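Local coordinates for aerobactin synthase IucA (Klebsiella pneumoniae subsp. pneumoniae, PDB 5JM8), which probably catalyses an ATP- and magnesium-dependent ligation step in the assembly of the siderophore aerobactin, as a member of the NIS (NRPS-independent siderophore) synthetase family, at residues M112-H117 against P153-H158; E133-F138 against Q358-V363; T203-E208 against A271-M276; S280-L285 against M341-F346; A304-T309 against A458-T463. All coordinates share one frame; numbering follows the deposited sequence.

Contact 1 (M112-H117 against P153-H158); sequences MESHAH and PAPKSH
Segment 153-158, part of the loop between helices 138-142 and 163-169, is pressed against one side of helix 101-124 and held there by two side chains one helical turn apart, Ser114 and His117. Ser114 is where the backbones come closest, its CA 4.4 Å from that of Lys156. Its CB faces the loop and packs on the CB of Ala154. OG stands anti to the backbone N (chi1 176°), lies against CD of Pro155 and accepts the backbone N-H of Lys156, with OG and N 2.9 Å apart. The CA of Ser114 adds a CA-H...O contact to Lys156 O. That same carbonyl oxygen is gripped from the next turn: His117 ND1 donates to Lys156 O over 3.2 Å, nearly straight (171°), with the oxygen in the imidazole plane and the N-H arriving almost along the C=O axis. Both the N-H and the C=O of Lys156 are thus tied to the helix, while its aliphatic chain bends at chi2 and carries NZ away to a weak hydrogen bond with Leu145 O and a long, weak ion pair with Asp172. His158 reaches tip to tip toward His117; the planes are only 17° apart, but the rings are displaced enough to share little face. Tyr548 of helix 545-549 touches Ala154 and Ser157, and this part of the loop passes near the nucleotide, the side chain of Pro155 being about 6 Å from the bound ATP. Over the His158 ring the oxygen of Lys156 lies 3.0 Å above the plane, offset toward the rim.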
# COMPACT_ATOMS: atom_id res chain seq x y z
N MET A 112 15.72 31.89 26.12
CA MET A 112 15.86 30.72 26.99
C MET A 112 14.70 29.76 26.82
O MET A 112 14.87 28.55 26.87
CB MET A 112 15.95 31.14 28.46
CG MET A 112 17.28 31.76 28.86
SD MET A 112 18.72 30.81 28.33
CE MET A 112 19.44 31.97 27.18
N GLU A 113 13.50 30.32 26.65
CA GLU A 113 12.31 29.52 26.42
C GLU A 113 12.52 28.67 25.17
O GLU A 113 12.32 27.46 25.20
CB GLU A 113 11.07 30.41 26.28
CG GLU A 113 10.54 30.96 27.61
CD GLU A 113 9.43 31.98 27.43
OE1 GLU A 113 9.23 32.47 26.30
OE2 GLU A 113 8.75 32.29 28.43
N SER A 114 12.94 29.31 24.09
CA SER A 114 13.22 28.61 22.84
C SER A 114 14.29 27.54 23.04
O SER A 114 14.13 26.41 22.60
CB SER A 114 13.65 29.60 21.76
OG SER A 114 14.00 28.92 20.56
N HIS A 115 15.37 27.91 23.72
CA HIS A 115 16.48 26.99 23.95
C HIS A 115 16.02 25.76 24.73
O HIS A 115 16.46 24.65 24.46
CB HIS A 115 17.61 27.70 24.70
CG HIS A 115 18.78 26.82 25.01
ND1 HIS A 115 18.85 26.04 26.15
CD2 HIS A 115 19.93 26.59 24.33
CE1 HIS A 115 19.99 25.37 26.15
NE2 HIS A 115 20.66 25.69 25.06
N ALA A 116 15.13 25.98 25.69
CA ALA A 116 14.64 24.90 26.55
C ALA A 116 13.62 24.02 25.82
O ALA A 116 13.66 22.80 25.93
CB ALA A 116 14.03 25.47 27.81
N HIS A 117 12.70 24.66 25.10
CA HIS A 117 11.68 23.95 24.35
C HIS A 117 12.32 23.03 23.31
O HIS A 117 11.84 21.92 23.08
CB HIS A 117 10.74 24.94 23.65
CG HIS A 117 10.00 25.83 24.60
ND1 HIS A 117 9.47 27.05 24.23
CD2 HIS A 117 9.70 25.68 25.92
CE1 HIS A 117 8.88 27.61 25.27
NE2 HIS A 117 9.01 26.80 26.30
N PRO A 153 17.27 34.31 16.90
CA PRO A 153 17.72 34.04 18.28
C PRO A 153 16.77 33.15 19.07
O PRO A 153 17.21 32.36 19.90
CB PRO A 153 17.80 35.44 18.89
CG PRO A 153 16.86 36.26 18.09
CD PRO A 153 16.95 35.73 16.70
N ALA A 154 15.47 33.30 18.82
CA ALA A 154 14.45 32.52 19.51
C ALA A 154 13.47 31.90 18.51
O ALA A 154 12.30 32.28 18.47
CB ALA A 154 13.71 33.39 20.51
N PRO A 155 13.95 30.93 17.71
CA PRO A 155 13.12 30.30 16.67
C PRO A 155 11.98 29.44 17.21
O PRO A 155 11.07 29.12 16.45
CB PRO A 155 14.13 29.44 15.91
CG PRO A 155 15.21 29.16 16.89
CD PRO A 155 15.31 30.38 17.74
N LYS A 156 12.03 29.09 18.50
CA LYS A 156 11.01 28.22 19.10
C LYS A 156 10.30 28.90 20.26
O LYS A 156 10.01 28.27 21.28
CB LYS A 156 11.64 26.91 19.57
CG LYS A 156 12.26 26.08 18.46
CD LYS A 156 11.21 25.60 17.46
CE LYS A 156 11.81 24.71 16.39
NZ LYS A 156 10.81 24.32 15.36
N SER A 157 10.03 30.19 20.12
CA SER A 157 9.13 30.89 21.03
C SER A 157 7.70 30.54 20.64
O SER A 157 7.32 30.68 19.48
CB SER A 157 9.38 32.40 20.99
OG SER A 157 8.30 33.12 21.55
N HIS A 158 6.91 30.07 21.61
CA HIS A 158 5.57 29.55 21.35
C HIS A 158 4.43 30.43 21.86
O HIS A 158 3.26 30.08 21.71
CB HIS A 158 5.39 28.17 22.00
CG HIS A 158 6.50 27.21 21.71
ND1 HIS A 158 7.11 27.12 20.47
CD2 HIS A 158 7.09 26.27 22.48
CE1 HIS A 158 8.03 26.18 20.51
NE2 HIS A 158 8.05 25.65 21.72

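Contact 2 (E133-F138 against Q358-V363); sequences EKALNF and QSQTNV
The backbone oxygen of Leu136 is gripped by one strong hydrogen bond and one CA-H...O contact, both from segment 358-363, whose strand is outermost in its sheet within this chain. Asn362 ND2 donates to Leu136 O over 2.9 Å in a practically straight line (178°); the oxygen lies in the amide plane, but the nitrogen sits above the carbonyl plane of Leu136. Gln360 CA, at the centre of an inverse gamma turn, points its hydrogen at the same oxygen. The strand borders a four-stranded mixed sheet, bonded to strand 431-435 on one side, and residues 135-138 run at 84° to residues 358-362 where helix 138-142 starts. Both ends of the Asn362 amide are used: ND2 on Leu136 O, and OD1 as acceptor from water 1, which also accepts from Leu136 N and from Gln360 NE2. The latter nitrogen is shared with Asp438, and its amide lies against Ala135 CB. Asn137 and Gln358 run side by side with their amide planes 74° apart; Asn137 OD1 is turned back to cap the helix at Glu140 N. Two further waters bridge the backbones, one linking Phe138 O with Val363 N. At the first turn of the helix Phe138 CA makes a CA-H...O contact with Thr361 O, which lies at the ring edge. Water 3 accepts from Phe138 N and donates to Ser359 O, 2.6 Å from each.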
# COMPACT_ATOMS: atom_id res chain seq x y z
N GLU A 133 17.45 7.14 7.41
CA GLU A 133 17.55 5.80 6.85
C GLU A 133 16.94 5.68 5.46
O GLU A 133 17.28 4.76 4.71
CB GLU A 133 16.89 4.80 7.80
CG GLU A 133 17.60 4.70 9.14
CD GLU A 133 16.79 3.98 10.20
OE1 GLU A 133 15.58 3.75 9.99
OE2 GLU A 133 17.37 3.63 11.25
N LYS A 134 16.05 6.60 5.12
CA LYS A 134 15.34 6.52 3.86
C LYS A 134 14.76 7.86 3.45
O LYS A 134 14.81 8.83 4.21
CB LYS A 134 14.23 5.47 3.95
CG LYS A 134 13.24 5.74 5.07
CD LYS A 134 12.14 4.71 5.10
CE LYS A 134 11.02 5.14 6.03
NZ LYS A 134 9.82 4.28 5.91
N ALA A 135 14.21 7.91 2.24
CA ALA A 135 13.62 9.14 1.71
C ALA A 135 12.36 9.51 2.49
O ALA A 135 11.49 8.68 2.73
CB ALA A 135 13.31 8.97 0.23
N LEU A 136 12.27 10.79 2.86
CA LEU A 136 11.14 11.29 3.62
C LEU A 136 9.94 11.63 2.75
O LEU A 136 10.10 12.05 1.61
CB LEU A 136 11.55 12.53 4.41
CG LEU A 136 12.66 12.35 5.45
CD1 LEU A 136 12.94 13.67 6.12
CD2 LEU A 136 12.27 11.30 6.47
N ASN A 137 8.75 11.44 3.30
CA ASN A 137 7.54 11.92 2.65
C ASN A 137 7.28 13.34 3.13
O ASN A 137 7.95 13.83 4.04
CB ASN A 137 6.35 10.99 2.91
CG ASN A 137 5.86 11.00 4.36
OD1 ASN A 137 5.93 12.01 5.06
ND2 ASN A 137 5.34 9.86 4.80
N PHE A 138 6.29 13.99 2.53
CA PHE A 138 5.99 15.39 2.82
C PHE A 138 5.73 15.63 4.31
O PHE A 138 6.28 16.57 4.89
CB PHE A 138 4.79 15.83 2.01
CG PHE A 138 4.33 17.22 2.31
CD1 PHE A 138 4.98 18.31 1.76
CD2 PHE A 138 3.24 17.44 3.14
CE1 PHE A 138 4.56 19.60 2.03
CE2 PHE A 138 2.81 18.73 3.41
CZ PHE A 138 3.47 19.81 2.86
N GLN A 358 3.31 9.69 -0.73
CA GLN A 358 4.60 9.08 -0.40
C GLN A 358 5.73 9.55 -1.32
O GLN A 358 6.81 8.97 -1.32
CB GLN A 358 4.48 7.56 -0.47
CG GLN A 358 3.55 6.97 0.57
CD GLN A 358 4.05 7.21 1.98
OE1 GLN A 358 5.25 7.18 2.24
NE2 GLN A 358 3.12 7.46 2.90
N SER A 359 5.48 10.61 -2.09
CA SER A 359 6.53 11.16 -2.94
C SER A 359 7.62 11.77 -2.07
O SER A 359 7.36 12.15 -0.92
CB SER A 359 5.97 12.22 -3.89
OG SER A 359 5.50 13.35 -3.17
N GLN A 360 8.82 11.86 -2.61
CA GLN A 360 9.93 12.49 -1.90
C GLN A 360 9.92 13.99 -2.13
O GLN A 360 10.86 14.57 -2.66
CB GLN A 360 11.26 11.89 -2.34
CG GLN A 360 12.42 12.24 -1.42
CD GLN A 360 13.74 11.71 -1.92
OE1 GLN A 360 13.86 11.27 -3.07
NE2 GLN A 360 14.76 11.74 -1.06
N THR A 361 8.81 14.62 -1.73
CA THR A 361 8.69 16.07 -1.74
C THR A 361 8.91 16.56 -0.32
O THR A 361 8.10 16.30 0.56
CB THR A 361 7.31 16.51 -2.26
OG1 THR A 361 7.07 15.91 -3.54
CG2 THR A 361 7.24 18.03 -2.38
N ASN A 362 10.03 17.25 -0.10
CA ASN A 362 10.40 17.73 1.23
C ASN A 362 10.60 19.24 1.27
O ASN A 362 11.13 19.83 0.32
CB ASN A 362 11.68 17.05 1.72
CG ASN A 362 11.63 15.53 1.65
OD1 ASN A 362 12.66 14.88 1.51
ND2 ASN A 362 10.43 14.97 1.74
N VAL A 363 10.19 19.86 2.37
CA VAL A 363 10.50 21.26 2.58
C VAL A 363 12.00 21.39 2.82
O VAL A 363 12.60 20.62 3.57
CB VAL A 363 9.71 21.86 3.77
CG1 VAL A 363 10.10 21.18 5.08
CG2 VAL A 363 9.90 23.36 3.84
O HOH W 1 14.24 12.75 1.81
O HOH W 2 8.02 18.87 3.56
O HOH W 3 5.39 13.38 0.18

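Contact 3 (T203-E208 against A271-M276); sequences TRFAAE and ATSRDM
Arg204 leaves its helix with CG anti to the backbone N (chi1 -169°) and bends at chi3 (74°), which swings its guanidinium across to Asp275, whose CG is anti to its own carbonyl carbon. Glu208 CG, one turn on, lies in the crowded position between backbone N and carbonyl carbon, and the chain then runs extended toward the loop before strand 275-284. Arg204 NH1 makes a short salt bridge with Asp275 OD2, 2.6 Å, with the oxygen in the guanidinium plane but the nitrogen above the carboxylate plane. Water 4 accepts from Arg204 NE and donates to Asp275 OD2 and Glu208 OE2, bringing two acids 4.8 Å apart (OE2 to OD2) onto one solvent molecule. Asp275 OD2 also pairs with Arg201, so two arginines probably keep it ionised. Arg274 N donates to Glu208 OE2 over 3.0 Å. Above the centre of the Arg204 guanidinium lies Arg274 CD, 3.4 Å from the plane, the two arginine chains crossing at about a right angle. Arg274 NE is buried here without a partner. The Phe205 ring meets Asp275 CB at its edge and continues onto Leu179, Pro225 and Leu348. Ser273 OG donates to Asp275 O, a very short bond on a lone pair. Leu214 of a third subunit packs on Arg204, and its Pro211 on Arg274. The arrangement is a helix 198-209 docked by a salt bridge on the start of an antiparallel-sheet strand, its arginines forming part of a subunit interface.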
# COMPACT_ATOMS: atom_id res chain seq x y z
N THR A 203 -18.56 22.17 1.68
CA THR A 203 -19.28 20.91 1.53
C THR A 203 -18.30 19.79 1.19
O THR A 203 -18.29 18.74 1.84
CB THR A 203 -20.36 20.99 0.44
OG1 THR A 203 -21.35 21.95 0.80
CG2 THR A 203 -21.03 19.64 0.25
N ARG A 204 -17.47 20.03 0.18
CA ARG A 204 -16.46 19.05 -0.23
C ARG A 204 -15.47 18.80 0.90
O ARG A 204 -15.17 17.65 1.23
CB ARG A 204 -15.71 19.53 -1.47
CG ARG A 204 -14.83 18.46 -2.11
CD ARG A 204 -13.97 19.02 -3.24
NE ARG A 204 -12.87 19.84 -2.74
CZ ARG A 204 -12.04 20.52 -3.53
NH1 ARG A 204 -11.06 21.24 -2.99
NH2 ARG A 204 -12.19 20.48 -4.84
N PHE A 205 -14.96 19.88 1.48
CA PHE A 205 -13.96 19.80 2.53
C PHE A 205 -14.49 19.04 3.74
O PHE A 205 -13.82 18.16 4.27
CB PHE A 205 -13.51 21.20 2.95
CG PHE A 205 -12.39 21.21 3.95
CD1 PHE A 205 -11.06 21.18 3.53
CD2 PHE A 205 -12.65 21.26 5.31
CE1 PHE A 205 -10.03 21.19 4.45
CE2 PHE A 205 -11.62 21.27 6.23
CZ PHE A 205 -10.31 21.23 5.80
N ALA A 206 -15.71 19.37 4.15
CA ALA A 206 -16.33 18.70 5.29
C ALA A 206 -16.63 17.24 4.97
O ALA A 206 -16.55 16.38 5.85
CB ALA A 206 -17.61 19.42 5.68
N ALA A 207 -16.96 16.97 3.71
CA ALA A 207 -17.32 15.63 3.29
C ALA A 207 -16.13 14.68 3.30
O ALA A 207 -16.25 13.53 3.71
CB ALA A 207 -17.94 15.66 1.91
N GLU A 208 -14.98 15.16 2.85
CA GLU A 208 -13.80 14.31 2.73
C GLU A 208 -12.92 14.34 3.97
O GLU A 208 -11.89 13.67 4.01
CB GLU A 208 -12.99 14.71 1.49
CG GLU A 208 -12.31 16.07 1.57
CD GLU A 208 -11.62 16.45 0.27
OE1 GLU A 208 -11.81 15.73 -0.73
OE2 GLU A 208 -10.89 17.47 0.26
N ALA A 271 -3.23 13.89 4.52
CA ALA A 271 -2.81 13.19 3.31
C ALA A 271 -3.97 12.84 2.39
O ALA A 271 -3.80 12.75 1.17
CB ALA A 271 -2.04 11.92 3.69
N THR A 272 -5.15 12.66 2.97
CA THR A 272 -6.33 12.26 2.21
C THR A 272 -7.19 13.45 1.81
O THR A 272 -8.18 13.30 1.09
CB THR A 272 -7.20 11.28 3.02
OG1 THR A 272 -7.58 11.88 4.26
CG2 THR A 272 -6.42 10.00 3.31
N SER A 273 -6.81 14.64 2.28
CA SER A 273 -7.56 15.85 1.97
C SER A 273 -7.05 16.52 0.70
O SER A 273 -5.85 16.76 0.54
CB SER A 273 -7.48 16.84 3.13
OG SER A 273 -8.08 18.08 2.78
N ARG A 274 -7.98 16.83 -0.20
CA ARG A 274 -7.67 17.52 -1.43
C ARG A 274 -7.13 18.91 -1.14
O ARG A 274 -6.43 19.50 -1.97
CB ARG A 274 -8.93 17.61 -2.30
CG ARG A 274 -8.70 18.14 -3.70
CD ARG A 274 -9.94 17.92 -4.56
NE ARG A 274 -10.29 16.51 -4.68
CZ ARG A 274 -9.75 15.68 -5.57
NH1 ARG A 274 -8.84 16.12 -6.43
NH2 ARG A 274 -10.13 14.41 -5.61
N ASP A 275 -7.45 19.42 0.04
CA ASP A 275 -7.02 20.75 0.46
C ASP A 275 -6.24 20.72 1.77
O ASP A 275 -6.56 19.96 2.68
CB ASP A 275 -8.24 21.67 0.63
CG ASP A 275 -8.90 22.01 -0.69
OD1 ASP A 275 -8.17 22.21 -1.69
OD2 ASP A 275 -10.14 22.08 -0.73
N MET A 276 -5.21 21.55 1.84
CA MET A 276 -4.59 21.90 3.11
C MET A 276 -5.35 23.10 3.66
O MET A 276 -6.10 23.75 2.93
CB MET A 276 -3.11 22.23 2.95
CG MET A 276 -2.26 21.09 2.45
SD MET A 276 -0.51 21.50 2.52
CE MET A 276 0.21 20.17 1.55
O HOH W 4 -11.91 20.36 -0.18
O HOH W 5 -9.39 13.89 4.58

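Contact 4 (S280-L285 against M341-F346); sequences SLSVRL and MQESLF
Ser280 points its CB at the turns 341-345 and splits its polar groups between two carbonyls. The backbone N donates to Leu345 O, 2.7 Å away and fairly straight (164°), while OG, anti to that N (chi1 -176°), swings to the other side and donates to Gln342 O, also at 2.7 Å. Both donors stand about 30° above the planes of the carbonyls they meet. CB is wedged between the two oxygens and touches the CB of Leu345. Gln342 O takes a second hydrogen bond, from Leu345 N, which closes one of two overlapping type I turns. These turns carry the chain round the corner between strands 340-341 and 345-350, and Ser280 marks the place where strand 275-284 pairs antiparallel with 345-350 in the large antiparallel sheet. Met341 O is gripped twice as well, by Ser344 N and Ser344 OG; that hydroxyl lies in the carbonyl plane, and Leu333 N binds it in turn. Ser280 OG likewise accepts from Leu292 N. Farther along, Glu343 extends beyond CG beside Ser282, its OE2 3.8 Å from Ser282 OG, while its side chain also touches Tyr233 and Leu234 of helix 228-235. Ser282 is the centre of an inverse gamma turn, with Val283 N bonded to Leu281 O. Past this kink the chain runs away from the turns to Leu285, which touches the bound ATP.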
# COMPACT_ATOMS: atom_id res chain seq x y z
N SER A 280 -5.89 31.36 10.74
CA SER A 280 -5.51 32.53 11.51
C SER A 280 -5.31 32.07 12.95
O SER A 280 -6.27 31.75 13.64
CB SER A 280 -6.59 33.62 11.42
OG SER A 280 -6.20 34.79 12.10
N LEU A 281 -4.05 32.03 13.38
CA LEU A 281 -3.70 31.45 14.68
C LEU A 281 -3.04 32.49 15.58
O LEU A 281 -1.94 32.97 15.29
CB LEU A 281 -2.78 30.24 14.48
CG LEU A 281 -2.35 29.44 15.71
CD1 LEU A 281 -3.55 28.83 16.41
CD2 LEU A 281 -1.36 28.35 15.32
N SER A 282 -3.71 32.84 16.68
CA SER A 282 -3.21 33.88 17.57
C SER A 282 -2.04 33.39 18.42
O SER A 282 -2.15 33.21 19.63
CB SER A 282 -4.34 34.37 18.48
OG SER A 282 -5.40 34.92 17.71
N VAL A 283 -0.90 33.17 17.76
CA VAL A 283 0.31 32.69 18.42
C VAL A 283 1.53 33.40 17.84
O VAL A 283 1.59 33.67 16.64
CB VAL A 283 0.47 31.16 18.27
CG1 VAL A 283 1.71 30.67 19.00
CG2 VAL A 283 -0.76 30.45 18.80
N ARG A 284 2.51 33.69 18.70
CA ARG A 284 3.72 34.38 18.27
C ARG A 284 4.81 33.39 17.89
O ARG A 284 5.31 32.64 18.74
CB ARG A 284 4.23 35.31 19.38
N LEU A 285 5.18 33.39 16.61
CA LEU A 285 6.28 32.58 16.10
C LEU A 285 7.24 33.49 15.31
O LEU A 285 6.81 34.14 14.36
CB LEU A 285 5.77 31.44 15.22
CG LEU A 285 4.71 30.51 15.82
CD1 LEU A 285 4.16 29.59 14.75
CD2 LEU A 285 5.29 29.69 16.97
N MET A 341 -14.46 38.54 11.47
CA MET A 341 -13.57 38.35 12.61
C MET A 341 -12.29 37.65 12.14
O MET A 341 -12.30 36.44 11.89
CB MET A 341 -14.27 37.55 13.70
CG MET A 341 -15.63 38.11 14.10
SD MET A 341 -15.61 39.85 14.58
CE MET A 341 -14.47 39.83 15.96
N GLN A 342 -11.21 38.41 12.04
CA GLN A 342 -9.97 37.92 11.45
C GLN A 342 -9.37 36.73 12.20
O GLN A 342 -8.61 35.95 11.63
CB GLN A 342 -8.94 39.05 11.39
CG GLN A 342 -9.20 40.06 10.28
CD GLN A 342 -8.06 41.03 10.10
OE1 GLN A 342 -7.12 41.07 10.91
NE2 GLN A 342 -8.12 41.82 9.04
N GLU A 343 -9.72 36.60 13.47
CA GLU A 343 -9.20 35.51 14.29
C GLU A 343 -9.85 34.17 13.93
O GLU A 343 -9.41 33.12 14.40
CB GLU A 343 -9.41 35.82 15.77
CG GLU A 343 -8.67 37.06 16.26
CD GLU A 343 -8.64 37.18 17.77
OE1 GLU A 343 -9.53 36.60 18.43
OE2 GLU A 343 -7.74 37.86 18.30
N SER A 344 -10.89 34.22 13.09
CA SER A 344 -11.59 33.01 12.66
C SER A 344 -11.19 32.59 11.24
O SER A 344 -11.55 31.51 10.78
CB SER A 344 -13.10 33.23 12.71
OG SER A 344 -13.51 34.19 11.75
N LEU A 345 -10.45 33.46 10.55
CA LEU A 345 -10.09 33.23 9.16
C LEU A 345 -9.26 31.98 8.94
O LEU A 345 -8.46 31.59 9.79
CB LEU A 345 -9.32 34.43 8.61
CG LEU A 345 -10.08 35.74 8.42
CD1 LEU A 345 -9.11 36.86 8.10
CD2 LEU A 345 -11.12 35.62 7.32
N PHE A 346 -9.47 31.36 7.79
CA PHE A 346 -8.55 30.35 7.27
C PHE A 346 -8.53 30.45 5.76
O PHE A 346 -9.45 31.01 5.15
CB PHE A 346 -8.96 28.94 7.71
CG PHE A 346 -10.27 28.48 7.16
CD1 PHE A 346 -10.36 27.98 5.87
CD2 PHE A 346 -11.42 28.52 7.94
CE1 PHE A 346 -11.57 27.55 5.36
CE2 PHE A 346 -12.63 28.09 7.43
CZ PHE A 346 -12.71 27.60 6.14

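Contact 5 (A304-T309 against A458-T463); sequences ARLAQT and AGWLDT
Leu306 lays its CD1 methyl over one face of the Trp460 indole, a CH-pi contact in which the carbon stands 3.6 Å from the centroid of the five-membered ring, 15° off its normal. The two helix ends that meet here, the C-terminal end of 294-306 and the short helix 458-462, come from parts of the chain 149 residues apart, and the Trp460 side chain spans the gap between them. Leu306 CG is anti to its backbone N, which carries the isobutyl group over the ring; CD2 reaches beyond toward the six-membered ring and Leu461 CD1. Phe453 of strand 451-453 touches both leucines. The ring edge is used too: Trp460 NE1 donates to Thr309 OG1, with the oxygen close to the indole plane, 2.6 Å away, the bond bent to 138° at the hydrogen. Thr309 is the N-cap residue of helix 310-318, and OG1 takes the crowded place between its backbone N and carbonyl carbon (chi1 64°), so that it receives the indole N-H and donates its own hydrogen bond to Leu306 O. Thr309 N closes a type I turn on the same carbonyl. Trp460 is thereby fixed by face and edge at once, with Asp311 and Trp312 of helix 310-318 also touching it. Beyond it, Thr463 OG1 lies 3.9 Å from the CG2 methyl of Thr309 and donates to Trp460 O in the plane of that carbonyl.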
# COMPACT_ATOMS: atom_id res chain seq x y z
N ALA A 304 -4.35 33.19 -7.60
CA ALA A 304 -5.11 32.06 -8.10
C ALA A 304 -5.91 32.42 -9.35
O ALA A 304 -5.97 31.65 -10.30
CB ALA A 304 -6.04 31.53 -7.02
N ARG A 305 -6.53 33.60 -9.34
CA ARG A 305 -7.25 34.10 -10.51
C ARG A 305 -6.29 34.39 -11.65
O ARG A 305 -6.62 34.21 -12.82
CB ARG A 305 -8.04 35.36 -10.16
CG ARG A 305 -9.19 35.13 -9.21
CD ARG A 305 -9.97 36.40 -8.97
NE ARG A 305 -11.06 36.20 -8.02
CZ ARG A 305 -12.24 35.68 -8.33
NH1 ARG A 305 -12.49 35.29 -9.57
NH2 ARG A 305 -13.16 35.53 -7.39
N LEU A 306 -5.10 34.86 -11.29
CA LEU A 306 -4.06 35.14 -12.27
C LEU A 306 -3.53 33.85 -12.88
O LEU A 306 -3.02 33.85 -14.00
CB LEU A 306 -2.93 35.93 -11.62
CG LEU A 306 -1.87 36.54 -12.55
CD1 LEU A 306 -2.49 37.49 -13.56
CD2 LEU A 306 -0.81 37.25 -11.72
N ALA A 307 -3.66 32.75 -12.15
CA ALA A 307 -3.15 31.46 -12.61
C ALA A 307 -4.05 30.84 -13.67
O ALA A 307 -3.72 29.79 -14.24
CB ALA A 307 -2.99 30.51 -11.44
N GLN A 308 -5.18 31.48 -13.95
CA GLN A 308 -6.10 31.03 -14.99
C GLN A 308 -5.84 31.74 -16.32
O GLN A 308 -6.44 31.41 -17.34
CB GLN A 308 -7.55 31.25 -14.56
CG GLN A 308 -8.00 30.37 -13.42
CD GLN A 308 -7.97 28.89 -13.77
OE1 GLN A 308 -7.08 28.16 -13.34
NE2 GLN A 308 -8.94 28.46 -14.56
N THR A 309 -4.93 32.71 -16.30
CA THR A 309 -4.61 33.48 -17.50
C THR A 309 -3.68 32.70 -18.41
O THR A 309 -3.03 31.74 -17.98
CB THR A 309 -3.97 34.83 -17.15
OG1 THR A 309 -2.70 34.61 -16.51
CG2 THR A 309 -4.87 35.64 -16.24
N ALA A 458 2.30 44.63 -14.84
CA ALA A 458 1.09 45.46 -14.78
C ALA A 458 0.07 45.14 -15.88
O ALA A 458 -1.12 45.06 -15.61
CB ALA A 458 1.48 46.92 -14.84
N GLY A 459 0.54 44.97 -17.11
CA GLY A 459 -0.35 44.72 -18.23
C GLY A 459 -1.04 43.37 -18.10
O GLY A 459 -2.14 43.17 -18.63
N TRP A 460 -0.39 42.46 -17.40
CA TRP A 460 -0.92 41.12 -17.19
C TRP A 460 -1.98 41.13 -16.09
O TRP A 460 -3.00 40.45 -16.18
CB TRP A 460 0.22 40.16 -16.84
CG TRP A 460 -0.18 38.73 -16.69
CD1 TRP A 460 -1.26 38.11 -17.24
CD2 TRP A 460 0.50 37.74 -15.92
NE1 TRP A 460 -1.29 36.79 -16.87
CE2 TRP A 460 -0.22 36.54 -16.06
CE3 TRP A 460 1.65 37.75 -15.13
CZ2 TRP A 460 0.18 35.36 -15.44
CZ3 TRP A 460 2.04 36.58 -14.51
CH2 TRP A 460 1.31 35.40 -14.67
N LEU A 461 -1.72 41.91 -15.04
CA LEU A 461 -2.68 42.07 -13.94
C LEU A 461 -3.94 42.80 -14.41
O LEU A 461 -5.01 42.61 -13.84
CB LEU A 461 -2.03 42.83 -12.78
CG LEU A 461 -1.27 42.01 -11.74
CD1 LEU A 461 -0.11 41.25 -12.37
CD2 LEU A 461 -0.79 42.90 -10.61
N ASP A 462 -3.79 43.64 -15.43
CA ASP A 462 -4.93 44.34 -16.03
C ASP A 462 -5.97 43.35 -16.53
O ASP A 462 -7.18 43.60 -16.45
CB ASP A 462 -4.48 45.23 -17.19
CG ASP A 462 -4.13 46.64 -16.77
OD1 ASP A 462 -4.65 47.12 -15.74
OD2 ASP A 462 -3.35 47.29 -17.50
N THR A 463 -5.50 42.22 -17.04
CA THR A 463 -6.36 41.22 -17.66
C THR A 463 -7.37 40.66 -16.66
O THR A 463 -8.44 40.19 -17.06
CB THR A 463 -5.54 40.06 -18.25
OG1 THR A 463 -4.81 39.41 -17.21
CG2 THR A 463 -4.57 40.58 -19.30

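Contacts 1 and 5 are the more buried; contacts 2, 3 and 4 are partly exposed. Contacts 3 and 4 both use strand 275-284: contact 3 joins its start to a helix through charges and water, contact 4 joins it to the turns and start of 345-350 through backbone and serine hydrogen bonds. Contact 1 touches contact 4, His158 O lying 3.2 Å from Val283 CG1, and both run near the nucleotide. Contact 2 nests contacts 3 and 4 within its loop and meets contact 3 where Phe138 packs on Met276; water carries much of its bonding. Contact 5, with its aromatic face, lies across the chain's centre from contact 1, about 41 Å between centres.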